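Local coordinates for Galactose/lactose metabolism regulatory protein GAL80 (Kluyveromyces lactis, PDB 3E1K) that represses the lactose and galactose metabolic genes, apparently by blocking the transcriptional activator LAC9 when no inducing sugar is present, at residues V160-L165 and L318-Y323; I230-S235 and F441-E446; V23-G28 and V50-P55; F414-F419 and F427-I432. All blocks are in the same frame, centred on the assembly; numbering follows the deposited sequence.

Contact 1: residues V160-L165 and L318-Y323; sequences VRAKEL and LVLYFY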
loop_
_atom_site.group_PDB
_atom_site.type_symbol
_atom_site.label_atom_id
_atom_site.label_comp_id
_atom_site.label_asym_id
_atom_site.label_seq_id
_atom_site.Cartn_x
_atom_site.Cartn_y
_atom_site.Cartn_z
ATOM N N VAL A 160 13.874 -13.299 11.234
ATOM C CA VAL A 160 15.001 -14.109 10.824
ATOM C C VAL A 160 14.576 -15.149 9.769
ATOM O O VAL A 160 15.204 -15.208 8.688
ATOM C CB VAL A 160 15.630 -14.781 12.106
ATOM C CG1 VAL A 160 16.981 -15.470 11.770
ATOM C CG2 VAL A 160 15.753 -13.776 13.298
ATOM N N ARG A 161 13.524 -15.905 10.041
ATOM C CA ARG A 161 13.068 -16.908 9.082
ATOM C C ARG A 161 12.865 -16.471 7.669
ATOM O O ARG A 161 13.193 -17.222 6.783
ATOM C CB ARG A 161 11.817 -17.652 9.546
ATOM C CG ARG A 161 11.429 -18.735 8.560
ATOM C CD ARG A 161 12.328 -19.949 8.712
ATOM N NE ARG A 161 11.723 -21.002 7.941
ATOM C CZ ARG A 161 12.444 -21.739 7.116
ATOM N NH1 ARG A 161 13.746 -21.380 6.908
ATOM N NH2 ARG A 161 11.946 -22.689 6.356
ATOM N N ALA A 162 12.279 -15.304 7.439
ATOM C CA ALA A 162 11.992 -14.711 6.124
ATOM C C ALA A 162 13.368 -14.412 5.579
ATOM O O ALA A 162 13.804 -14.934 4.524
ATOM C CB ALA A 162 11.262 -13.396 6.298
ATOM N N LYS A 163 14.032 -13.544 6.334
ATOM C CA LYS A 163 15.404 -13.197 6.029
ATOM C C LYS A 163 16.221 -14.443 5.544
ATOM O O LYS A 163 16.839 -14.422 4.463
ATOM C CB LYS A 163 16.041 -12.575 7.255
ATOM C CG LYS A 163 17.352 -11.932 6.934
ATOM C CD LYS A 163 18.002 -11.156 8.060
ATOM C CE LYS A 163 19.463 -11.004 7.765
ATOM N NZ LYS A 163 19.725 -9.994 6.628
ATOM N N GLU A 164 16.214 -15.581 6.263
ATOM C CA GLU A 164 16.915 -16.776 5.761
ATOM C C GLU A 164 16.265 -17.247 4.408
ATOM O O GLU A 164 16.981 -17.593 3.422
ATOM C CB GLU A 164 16.706 -17.904 6.753
ATOM C CG GLU A 164 17.322 -17.780 8.139
ATOM C CD GLU A 164 16.727 -18.820 9.099
ATOM O OE1 GLU A 164 15.582 -18.574 9.564
ATOM O OE2 GLU A 164 17.301 -19.899 9.372
ATOM N N LEU A 165 14.945 -17.275 4.387
ATOM C CA LEU A 165 14.317 -17.772 3.173
ATOM C C LEU A 165 14.821 -17.076 1.922
ATOM O O LEU A 165 15.334 -17.710 0.997
ATOM C CB LEU A 165 12.816 -17.602 3.284
ATOM C CG LEU A 165 12.182 -18.611 4.212
ATOM C CD1 LEU A 165 10.687 -18.628 3.969
ATOM C CD2 LEU A 165 12.879 -19.723 3.454
ATOM N N LEU A 318 3.859 -13.722 15.329
ATOM C CA LEU A 318 3.152 -13.711 14.057
ATOM C C LEU A 318 3.143 -15.114 13.433
ATOM O O LEU A 318 3.475 -16.130 14.070
ATOM C CB LEU A 318 3.747 -12.708 13.093
ATOM C CG LEU A 318 4.609 -11.747 13.893
ATOM C CD1 LEU A 318 6.046 -11.651 13.289
ATOM C CD2 LEU A 318 4.016 -10.365 14.221
ATOM N N VAL A 319 2.848 -15.106 12.139
ATOM C CA VAL A 319 2.825 -16.330 11.371
ATOM C C VAL A 319 3.393 -16.070 10.012
ATOM O O VAL A 319 3.139 -15.073 9.374
ATOM C CB VAL A 319 1.406 -16.637 11.125
ATOM C CG1 VAL A 319 1.315 -17.761 10.123
ATOM C CG2 VAL A 319 0.849 -17.100 12.420
ATOM N N LEU A 320 4.145 -17.032 9.530
ATOM C CA LEU A 320 4.750 -16.825 8.250
ATOM C C LEU A 320 4.458 -17.846 7.187
ATOM O O LEU A 320 4.807 -19.010 7.284
ATOM C CB LEU A 320 6.250 -16.755 8.376
ATOM C CG LEU A 320 6.829 -16.404 7.016
ATOM C CD1 LEU A 320 7.228 -14.944 7.168
ATOM C CD2 LEU A 320 8.133 -17.216 7.188
ATOM N N TYR A 321 3.911 -17.310 6.110
ATOM C CA TYR A 321 3.563 -18.165 5.018
ATOM C C TYR A 321 4.560 -17.821 3.976
ATOM O O TYR A 321 4.808 -16.665 3.632
ATOM C CB TYR A 321 2.217 -17.760 4.419
ATOM C CG TYR A 321 1.091 -17.786 5.439
ATOM C CD1 TYR A 321 0.621 -16.611 6.052
ATOM C CD2 TYR A 321 0.463 -18.990 5.758
ATOM C CE1 TYR A 321 -0.443 -16.635 6.919
ATOM C CE2 TYR A 321 -0.601 -19.032 6.632
ATOM C CZ TYR A 321 -1.034 -17.859 7.222
ATOM O OH TYR A 321 -2.051 -17.875 8.142
ATOM N N PHE A 322 5.086 -18.883 3.415
ATOM C CA PHE A 322 5.944 -18.596 2.315
ATOM C C PHE A 322 5.554 -19.585 1.234
ATOM O O PHE A 322 5.052 -20.653 1.491
ATOM C CB PHE A 322 7.353 -18.821 2.790
ATOM C CG PHE A 322 8.216 -19.525 1.789
ATOM C CD1 PHE A 322 9.105 -18.861 0.943
ATOM C CD2 PHE A 322 8.141 -20.903 1.698
ATOM C CE1 PHE A 322 9.909 -19.529 0.034
ATOM C CE2 PHE A 322 8.909 -21.577 0.767
ATOM C CZ PHE A 322 9.800 -20.905 -0.056
ATOM N N TYR A 323 5.965 -19.307 0.016
ATOM C CA TYR A 323 5.764 -20.256 -1.048
ATOM C C TYR A 323 6.811 -20.060 -2.148
ATOM O O TYR A 323 7.014 -18.970 -2.649
ATOM C CB TYR A 323 4.392 -20.036 -1.622
ATOM C CG TYR A 323 4.357 -20.674 -2.977
ATOM C CD1 TYR A 323 4.192 -22.056 -3.115
ATOM C CD2 TYR A 323 4.515 -19.894 -4.119
ATOM C CE1 TYR A 323 4.172 -22.642 -4.362
ATOM C CE2 TYR A 323 4.493 -20.475 -5.365
ATOM C CZ TYR A 323 4.313 -21.853 -5.492
ATOM O OH TYR A 323 4.306 -22.461 -6.727
#
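Leu165 of helix 157-167 meets Leu320 and Phe322 of strand 319-323, a helix-on-sheet packing in which the helix covers part of one face of the large mixed sheet of the C-terminal half of GAL80. The two short segments run nearly parallel, their directions differing by 14°, and their axes approach to 9.9 Å, a spacing bridged by side chains from both segments. Leu320 and Phe322 direct their CB atoms at the helix. Tyr321, between them, points the other way and packs on Leu289 of the second subunit, so the strand is covered by its own helix on one face and by the dimer partner on the other. Leu165 crosses Phe322 obliquely: its CD1 lies 3.4 Å from Phe322 CG, at the root of the ring and close to CB as well. The same methyl comes within 4.3 Å of Leu320 CD2, wedging between the two strand residues. Arg161 crosses Leu320 at about a right angle. Its CG is anti to the backbone N (chi1 -177°) and touches Leu320 CD2 at 3.9 Å, while the guanidinium travels on to a salt bridge between NH2 and Glu367 on the neighbouring strand 364-370. Leu165 CD2 lies over one face of that guanidinium, offset toward its rim. On the same face of the strand, Ala162 CB lies 4.4 Å from Leu320 CD1.

Contact 2: residues I230-S235 and F441-E446; sequences INAMIS and FRSDKE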
loop_
_atom_site.group_PDB
_atom_site.type_symbol
_atom_site.label_atom_id
_atom_site.label_comp_id
_atom_site.label_asym_id
_atom_site.label_seq_id
_atom_site.Cartn_x
_atom_site.Cartn_y
_atom_site.Cartn_z
ATOM N N ILE A 230 12.666 8.101 -1.149
ATOM C CA ILE A 230 11.404 7.721 -0.527
ATOM C C ILE A 230 10.407 8.874 -0.548
ATOM O O ILE A 230 10.698 10.050 -0.721
ATOM C CB ILE A 230 11.638 7.250 0.921
ATOM C CG1 ILE A 230 12.243 8.380 1.758
ATOM C CG2 ILE A 230 12.535 6.022 0.945
ATOM C CD1 ILE A 230 12.305 8.076 3.239
ATOM N N ASN A 231 9.076 8.534 -0.338
ATOM C CA ASN A 231 8.120 9.622 -0.147
ATOM C C ASN A 231 7.169 9.385 1.037
ATOM O O ASN A 231 6.759 8.255 1.321
ATOM C CB ASN A 231 7.320 9.888 -1.399
ATOM C CG ASN A 231 6.198 10.860 -1.176
ATOM O OD1 ASN A 231 6.367 12.043 -1.455
ATOM N ND2 ASN A 231 5.058 10.360 -0.729
ATOM N N ALA A 232 6.806 10.444 1.728
ATOM C CA ALA A 232 5.921 10.289 2.850
ATOM C C ALA A 232 4.906 11.428 3.016
ATOM O O ALA A 232 5.145 12.573 2.615
ATOM C CB ALA A 232 6.789 9.974 4.097
ATOM N N MET A 233 3.732 11.031 3.495
ATOM C CA MET A 233 2.595 11.900 3.693
ATOM C C MET A 233 1.938 11.633 5.054
ATOM O O MET A 233 1.576 10.500 5.378
ATOM C CB MET A 233 1.619 11.602 2.553
ATOM C CG MET A 233 2.071 12.099 1.223
ATOM S SD MET A 233 0.745 11.793 0.064
ATOM C CE MET A 233 1.636 12.450 -1.438
ATOM N N ILE A 234 1.751 12.664 5.876
ATOM C CA ILE A 234 1.168 12.372 7.195
ATOM C C ILE A 234 -0.160 13.014 7.560
ATOM O O ILE A 234 -0.297 14.243 7.578
ATOM C CB ILE A 234 2.112 12.516 8.366
ATOM C CG1 ILE A 234 3.347 11.621 8.151
ATOM C CG2 ILE A 234 1.394 12.180 9.650
ATOM C CD1 ILE A 234 4.669 12.387 8.423
ATOM N N SER A 235 -1.118 12.179 7.935
ATOM C CA SER A 235 -2.463 12.629 8.200
ATOM C C SER A 235 -2.939 12.852 9.622
ATOM O O SER A 235 -2.413 12.255 10.538
ATOM C CB SER A 235 -3.465 11.767 7.438
ATOM O OG SER A 235 -4.225 12.560 6.544
ATOM N N PHE A 441 9.603 12.576 7.742
ATOM C CA PHE A 441 9.048 13.810 8.215
ATOM C C PHE A 441 9.259 14.963 7.292
ATOM O O PHE A 441 8.306 15.627 6.878
ATOM C CB PHE A 441 9.484 14.118 9.628
ATOM C CG PHE A 441 8.620 13.447 10.623
ATOM C CD1 PHE A 441 9.076 12.345 11.336
ATOM C CD2 PHE A 441 7.291 13.858 10.718
ATOM C CE1 PHE A 441 8.249 11.729 12.194
ATOM C CE2 PHE A 441 6.477 13.265 11.617
ATOM C CZ PHE A 441 6.978 12.240 12.367
ATOM N N ARG A 442 10.531 15.196 6.961
ATOM C CA ARG A 442 10.872 16.277 6.050
ATOM C C ARG A 442 10.136 16.086 4.721
ATOM O O ARG A 442 9.599 17.016 4.118
ATOM C CB ARG A 442 12.384 16.379 5.838
ATOM C CG ARG A 442 12.961 17.759 6.145
ATOM C CD ARG A 442 14.418 17.820 5.668
ATOM N NE ARG A 442 14.893 16.529 5.180
ATOM C CZ ARG A 442 15.971 15.910 5.678
ATOM N NH1 ARG A 442 16.683 16.504 6.632
ATOM N NH2 ARG A 442 16.352 14.727 5.171
ATOM N N SER A 443 10.074 14.851 4.286
ATOM C CA SER A 443 9.422 14.557 3.035
ATOM C C SER A 443 7.961 15.007 3.040
ATOM O O SER A 443 7.581 15.745 2.115
ATOM C CB SER A 443 9.451 13.074 2.707
ATOM O OG SER A 443 8.286 12.882 1.950
ATOM N N ASP A 444 7.130 14.553 3.973
ATOM C CA ASP A 444 5.731 14.959 3.932
ATOM C C ASP A 444 5.757 16.472 3.878
ATOM O O ASP A 444 5.159 17.067 2.960
ATOM C CB ASP A 444 4.921 14.459 5.145
ATOM C CG ASP A 444 3.742 15.391 5.541
ATOM O OD1 ASP A 444 3.047 15.917 4.650
ATOM O OD2 ASP A 444 3.501 15.579 6.764
ATOM N N LYS A 445 6.445 17.064 4.861
ATOM C CA LYS A 445 6.458 18.510 4.988
ATOM C C LYS A 445 6.795 19.151 3.659
ATOM O O LYS A 445 6.057 19.957 3.100
ATOM C CB LYS A 445 7.403 19.015 6.075
ATOM C CG LYS A 445 7.238 20.483 6.371
ATOM C CD LYS A 445 8.171 20.882 7.516
ATOM C CE LYS A 445 7.587 21.962 8.484
ATOM N NZ LYS A 445 8.433 22.393 9.694
ATOM N N GLU A 446 8.014 18.840 3.203
ATOM C CA GLU A 446 8.453 19.409 1.944
ATOM C C GLU A 446 7.607 19.033 0.733
ATOM O O GLU A 446 7.721 19.698 -0.292
ATOM C CB GLU A 446 9.943 19.283 1.686
ATOM C CG GLU A 446 10.840 19.938 2.737
ATOM C CD GLU A 446 12.292 19.676 2.260
ATOM O OE1 GLU A 446 12.474 19.631 1.045
ATOM O OE2 GLU A 446 13.249 19.331 3.018
#
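Phe441 makes the first touch with strand 227-235: its ring carbon CE2 lies 3.8 Å from Ile234 CD1, with the two side chains crossing at about a right angle. The CB of Phe441 points away from the strand, and one side of the ring, CD2 and CE2, reaches back to the isoleucine methyl. Two residues on, Ser443 supplies the polar link. Its OG is anti to the backbone N (chi1 151°) and accepts a hydrogen bond from Ala232 N at 2.9 Å, with an N-H...O angle of 147°. The hydroxyl is also bonded to Lys448 O, so one side-chain oxygen ties the strand to the chain just past the helix. This fits the strand's place in the mixed sheet of the C-terminal domain: Asn231 and Met233 bond through their backbones to strand 262-269, whereas Ile230 pairs with Leu450 of the short strand 450-451, and Ala232 N turns to that same outer side. Helix 427-446 passes steeply across the strand here, the segment axes 6.1 Å apart at closest approach and crossing at -72°. Asp444 follows, with its CA 4.4 Å from that of Met233. Its side chain crosses that of Ile234 at about a right angle, OD2 lying 3.7 Å from Ile234 CB, and OD1 forms a long, weak ion pair with Lys229 of the second subunit.

Contact 3: residues V23-G28 and V50-P55; sequences VGLTSG and VALYNP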
loop_
_atom_site.group_PDB
_atom_site.type_symbol
_atom_site.label_atom_id
_atom_site.label_comp_id
_atom_site.label_asym_id
_atom_site.label_seq_id
_atom_site.Cartn_x
_atom_site.Cartn_y
_atom_site.Cartn_z
ATOM N N VAL A 23 18.239 1.314 34.964
ATOM C CA VAL A 23 17.660 2.626 35.045
ATOM C C VAL A 23 16.218 2.333 34.556
ATOM O O VAL A 23 16.121 1.775 33.479
ATOM C CB VAL A 23 18.334 3.496 33.914
ATOM C CG1 VAL A 23 17.438 4.588 33.409
ATOM C CG2 VAL A 23 19.579 4.159 34.397
ATOM N N GLY A 24 15.141 2.676 35.274
ATOM C CA GLY A 24 13.797 2.458 34.781
ATOM C C GLY A 24 13.126 1.269 35.420
ATOM O O GLY A 24 12.071 0.850 34.924
ATOM N N LEU A 25 13.773 0.722 36.431
ATOM C CA LEU A 25 13.137 -0.368 37.131
ATOM C C LEU A 25 12.170 0.274 38.147
ATOM O O LEU A 25 12.519 0.674 39.250
ATOM C CB LEU A 25 14.103 -1.456 37.629
ATOM C CG LEU A 25 13.171 -2.663 37.582
ATOM C CD1 LEU A 25 13.330 -3.068 36.156
ATOM C CD2 LEU A 25 13.476 -3.853 38.438
ATOM N N THR A 26 10.949 0.400 37.673
ATOM C CA THR A 26 9.856 0.957 38.417
ATOM C C THR A 26 9.443 0.102 39.611
ATOM O O THR A 26 9.501 0.597 40.732
ATOM C CB THR A 26 8.748 1.179 37.442
ATOM O OG1 THR A 26 9.188 2.240 36.586
ATOM C CG2 THR A 26 7.484 1.556 38.209
ATOM N N SER A 27 9.064 -1.155 39.397
ATOM C CA SER A 27 8.660 -2.018 40.490
ATOM C C SER A 27 8.439 -3.362 39.860
ATOM O O SER A 27 8.772 -3.574 38.694
ATOM C CB SER A 27 7.232 -1.610 40.843
ATOM O OG SER A 27 6.508 -1.652 39.617
ATOM N N GLY A 28 7.862 -4.247 40.668
ATOM C CA GLY A 28 7.631 -5.615 40.255
ATOM C C GLY A 28 6.648 -5.747 39.120
ATOM O O GLY A 28 6.458 -6.815 38.536
ATOM N N VAL A 50 22.676 -6.024 39.259
ATOM C CA VAL A 50 23.429 -5.481 40.326
ATOM C C VAL A 50 23.087 -4.088 40.847
ATOM O O VAL A 50 23.463 -3.697 41.971
ATOM C CB VAL A 50 24.847 -5.595 39.796
ATOM C CG1 VAL A 50 25.753 -4.470 40.229
ATOM C CG2 VAL A 50 25.442 -6.994 39.887
ATOM N N ALA A 51 22.344 -3.323 40.067
ATOM C CA ALA A 51 22.037 -2.005 40.557
ATOM C C ALA A 51 20.730 -1.476 39.910
ATOM O O ALA A 51 20.485 -1.732 38.721
ATOM C CB ALA A 51 23.179 -1.126 40.244
ATOM N N LEU A 52 19.959 -0.691 40.620
ATOM C CA LEU A 52 18.717 -0.216 40.085
ATOM C C LEU A 52 18.646 1.267 40.252
ATOM O O LEU A 52 18.633 1.702 41.350
ATOM C CB LEU A 52 17.629 -0.828 40.902
ATOM C CG LEU A 52 16.477 -1.224 40.030
ATOM C CD1 LEU A 52 16.782 -2.427 39.259
ATOM C CD2 LEU A 52 15.316 -1.456 40.904
ATOM N N TYR A 53 18.605 2.066 39.204
ATOM C CA TYR A 53 18.480 3.460 39.539
ATOM C C TYR A 53 16.979 3.753 39.518
ATOM O O TYR A 53 16.252 3.166 38.702
ATOM C CB TYR A 53 19.242 4.459 38.698
ATOM C CG TYR A 53 18.764 5.908 38.947
ATOM C CD1 TYR A 53 19.475 6.774 39.779
ATOM C CD2 TYR A 53 17.622 6.393 38.336
ATOM C CE1 TYR A 53 19.036 8.043 40.034
ATOM C CE2 TYR A 53 17.206 7.661 38.539
ATOM C CZ TYR A 53 17.883 8.495 39.418
ATOM O OH TYR A 53 17.398 9.770 39.598
ATOM N N ASN A 54 16.615 4.686 40.405
ATOM C CA ASN A 54 15.300 5.266 40.564
ATOM C C ASN A 54 15.654 6.417 41.527
ATOM O O ASN A 54 16.575 6.360 42.336
ATOM C CB ASN A 54 14.305 4.283 41.151
ATOM C CG ASN A 54 13.649 3.450 40.078
ATOM O OD1 ASN A 54 12.661 3.868 39.471
ATOM N ND2 ASN A 54 14.190 2.265 39.842
ATOM N N PRO A 55 14.838 7.443 41.434
ATOM C CA PRO A 55 15.089 8.734 42.020
ATOM C C PRO A 55 14.653 8.844 43.443
ATOM O O PRO A 55 14.820 9.864 44.062
ATOM C CB PRO A 55 14.222 9.663 41.161
ATOM C CG PRO A 55 13.665 8.888 40.149
ATOM C CD PRO A 55 13.626 7.513 40.638
#
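Leu25 O accepts a hydrogen bond from Asn54 ND2; the modelled separation of 2.4 Å is very short and its exact length is doubtful, as is the bent N-H...O angle of 129°. The bond joins two neighbouring parts of a Rossmann fold, the loop after the first strand, 18-23, and the residue just past the end of the adjacent parallel strand 47-53. Asn54 reaches the loop because its CG is anti to the carbonyl carbon, beside the backbone N (chi1 -87°). In Rossmann proteins this first loop is the usual place for a dinucleotide phosphate, consistent with nucleotide binding by GAL80. Gly24 opens the turn at a phi of 103°, a value readily adopted by glycine. Just before it, Val23 and Tyr53 form a parallel bridge with CA atoms 4.6 Å apart. Their side chains share one face of the sheet, Val23 CG2 lying 4.3 Å from Tyr53 CB, and both pack on Phe81 of helix 78-83. Leu52, the preceding strand residue, turns to the other face, where the Leu25 side chain lies slantwise against it and both touch Thr63 of helix 57-67. There Leu25 CB sits against Leu52 CG and its methyls, and Leu25 CD2 lies 3.7 Å from Leu52 CD1.

Contact 4: residues F414-F419 and F427-I432; sequences FDKQGF and FKDAII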
loop_
_atom_site.group_PDB
_atom_site.type_symbol
_atom_site.label_atom_id
_atom_site.label_comp_id
_atom_site.label_asym_id
_atom_site.label_seq_id
_atom_site.Cartn_x
_atom_site.Cartn_y
_atom_site.Cartn_z
ATOM N N PHE A 414 32.157 -3.574 17.884
ATOM C CA PHE A 414 31.232 -3.627 16.772
ATOM C C PHE A 414 30.780 -2.221 16.319
ATOM O O PHE A 414 30.865 -1.226 17.047
ATOM C CB PHE A 414 30.097 -4.423 17.409
ATOM C CG PHE A 414 29.306 -5.266 16.473
ATOM C CD1 PHE A 414 29.597 -5.381 15.134
ATOM C CD2 PHE A 414 28.136 -5.853 16.937
ATOM C CE1 PHE A 414 28.795 -6.145 14.285
ATOM C CE2 PHE A 414 27.325 -6.628 16.120
ATOM C CZ PHE A 414 27.652 -6.769 14.773
ATOM N N ASP A 415 30.276 -2.143 15.084
ATOM C CA ASP A 415 29.790 -0.873 14.529
ATOM C C ASP A 415 28.275 -0.671 14.365
ATOM O O ASP A 415 27.698 0.361 14.762
ATOM C CB ASP A 415 30.374 -0.606 13.174
ATOM C CG ASP A 415 31.872 -0.603 13.222
ATOM O OD1 ASP A 415 32.419 -1.633 13.677
ATOM O OD2 ASP A 415 32.422 0.425 12.821
ATOM N N LYS A 416 27.635 -1.696 13.809
ATOM C CA LYS A 416 26.207 -1.686 13.654
ATOM C C LYS A 416 25.945 -3.124 13.235
ATOM O O LYS A 416 26.851 -3.787 12.702
ATOM C CB LYS A 416 25.872 -0.831 12.469
ATOM C CG LYS A 416 25.958 -1.658 11.187
ATOM C CD LYS A 416 24.985 -1.116 10.121
ATOM C CE LYS A 416 25.615 -1.109 8.687
ATOM N NZ LYS A 416 25.733 0.279 8.233
ATOM N N GLN A 417 24.759 -3.646 13.520
ATOM C CA GLN A 417 24.566 -5.005 13.129
ATOM C C GLN A 417 24.292 -4.905 11.656
ATOM O O GLN A 417 24.774 -5.696 10.882
ATOM C CB GLN A 417 23.361 -5.589 13.801
ATOM C CG GLN A 417 23.234 -7.014 13.402
ATOM C CD GLN A 417 21.890 -7.403 13.874
ATOM O OE1 GLN A 417 21.051 -6.528 14.134
ATOM N NE2 GLN A 417 21.649 -8.694 13.983
ATOM N N GLY A 418 23.567 -3.861 11.272
ATOM C CA GLY A 418 23.334 -3.656 9.859
ATOM C C GLY A 418 22.440 -4.702 9.183
ATOM O O GLY A 418 21.152 -4.663 9.268
ATOM N N PHE A 419 23.155 -5.600 8.451
ATOM C CA PHE A 419 22.404 -6.613 7.726
ATOM C C PHE A 419 22.882 -8.015 8.045
ATOM O O PHE A 419 22.478 -9.041 7.492
ATOM C CB PHE A 419 22.493 -6.310 6.253
ATOM C CG PHE A 419 21.676 -5.111 5.839
ATOM C CD1 PHE A 419 22.040 -4.402 4.695
ATOM C CD2 PHE A 419 20.541 -4.712 6.533
ATOM C CE1 PHE A 419 21.257 -3.326 4.260
ATOM C CE2 PHE A 419 19.771 -3.619 6.113
ATOM C CZ PHE A 419 20.123 -2.940 4.975
ATOM N N PHE A 427 23.833 1.837 18.102
ATOM C CA PHE A 427 23.294 3.194 18.084
ATOM C C PHE A 427 23.528 3.612 16.671
ATOM O O PHE A 427 22.867 4.505 16.115
ATOM C CB PHE A 427 23.984 4.164 19.055
ATOM C CG PHE A 427 23.634 3.953 20.518
ATOM C CD1 PHE A 427 23.037 2.764 20.946
ATOM C CD2 PHE A 427 23.922 4.918 21.509
ATOM C CE1 PHE A 427 22.721 2.561 22.302
ATOM C CE2 PHE A 427 23.621 4.708 22.862
ATOM C CZ PHE A 427 23.022 3.517 23.252
ATOM N N LYS A 428 24.447 2.893 16.044
ATOM C CA LYS A 428 24.654 3.190 14.638
ATOM C C LYS A 428 23.278 2.897 14.037
ATOM O O LYS A 428 22.587 3.747 13.510
ATOM C CB LYS A 428 25.613 2.252 13.936
ATOM C CG LYS A 428 25.579 2.645 12.487
ATOM C CD LYS A 428 26.378 3.920 12.093
ATOM C CE LYS A 428 25.517 5.222 11.860
ATOM N NZ LYS A 428 26.018 6.334 11.029
ATOM N N ASP A 429 22.961 1.606 14.107
ATOM C CA ASP A 429 21.628 1.337 13.637
ATOM C C ASP A 429 20.640 2.364 14.221
ATOM O O ASP A 429 20.078 3.054 13.381
ATOM C CB ASP A 429 21.302 -0.066 14.107
ATOM C CG ASP A 429 22.282 -1.054 13.507
ATOM O OD1 ASP A 429 22.690 -0.607 12.408
ATOM O OD2 ASP A 429 22.550 -2.065 14.218
ATOM N N ALA A 430 20.424 2.511 15.547
ATOM C CA ALA A 430 19.414 3.422 16.090
ATOM C C ALA A 430 19.329 4.674 15.233
ATOM O O ALA A 430 18.262 5.189 14.878
ATOM C CB ALA A 430 19.681 3.748 17.566
ATOM N N ILE A 431 20.515 5.145 14.883
ATOM C CA ILE A 431 20.702 6.382 14.147
ATOM C C ILE A 431 20.182 6.443 12.712
ATOM O O ILE A 431 19.557 7.398 12.266
ATOM C CB ILE A 431 22.212 6.733 14.228
ATOM C CG1 ILE A 431 22.351 8.034 15.016
ATOM C CG2 ILE A 431 22.850 6.839 12.853
ATOM C CD1 ILE A 431 22.544 7.775 16.504
ATOM N N ILE A 432 20.611 5.432 11.975
ATOM C CA ILE A 432 20.276 5.301 10.566
ATOM C C ILE A 432 18.763 5.339 10.495
ATOM O O ILE A 432 18.234 6.246 9.874
ATOM C CB ILE A 432 20.789 3.979 10.067
ATOM C CG1 ILE A 432 22.311 3.917 10.292
ATOM C CG2 ILE A 432 20.505 3.839 8.632
ATOM C CD1 ILE A 432 23.081 3.399 9.107
#
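Asp429 joins the loop 414-419 to the first turn of helix 427-446 by accepting a hydrogen bond from the backbone Gln417 N, the loop being folded back on the helix N-terminus. The bond to Asp429 OD2 measures 2.8 Å with an N-H...O angle of 160°, although the place of OD2 in the model is less sure. OD2 also bonds to Thr426 N, and Thr426 OG1 bonds to Lys428 N and to Asp415 O. Those pairings join the loop to the helix start, each through a side-chain oxygen, Asp429 OD2 or Thr426 OG1, that meets a backbone group. Gln417 itself sends its extended side chain elsewhere, to a hydrogen bond between OE1 and Arg154 NH1.

Among charged groups, contact is looser. Lys416 NZ is 5.2 Å from Asp429 OD1, too far for a salt bridge, though the opposite charges would probably attract; a weak hydrogen bond to Tyr226 OH engages the ammonium. Lys428 leads its amino group away, leaving its NZ 6.7 Å from Lys416 NZ, a spacing that would temper repulsion.

The lysine chains pack mainly through their carbons. Lys416 CG occupies the crowded position between the backbone N and carbonyl carbon (chi1 85°), and the chain crosses Asp429 at about a right angle, its CB 3.2 Å from Asp429 OD1. Lys416 CB also lies 3.4 Å from Lys428 CB. The nitrogen makes a separate contact one helical turn further on, where Ile432 CD1 approaches Lys416 NZ at 4.2 Å.

In the fold
Contact 1 is the buried one of the four, an apolar layer between a helix and the large mixed sheet; contacts 2, 3 and 4 are partly buried and each adds a hydrogen bond across its segments, that of contact 3 being doubtfully short. Contact 2 reaches that same sheet nearer its other edge, with centres about 30 Å apart, and both touch the second subunit. Contacts 2 and 4 use opposite ends of helix 427-446, the first against a strand, the second against a loop. Contact 3 stands apart in the Rossmann sheet, about 37 Å from contact 1 between centres. Contacts 1 and 4 meet directly: Lys163 NZ lies 3.0 Å from Phe419 O, a probable hydrogen bond.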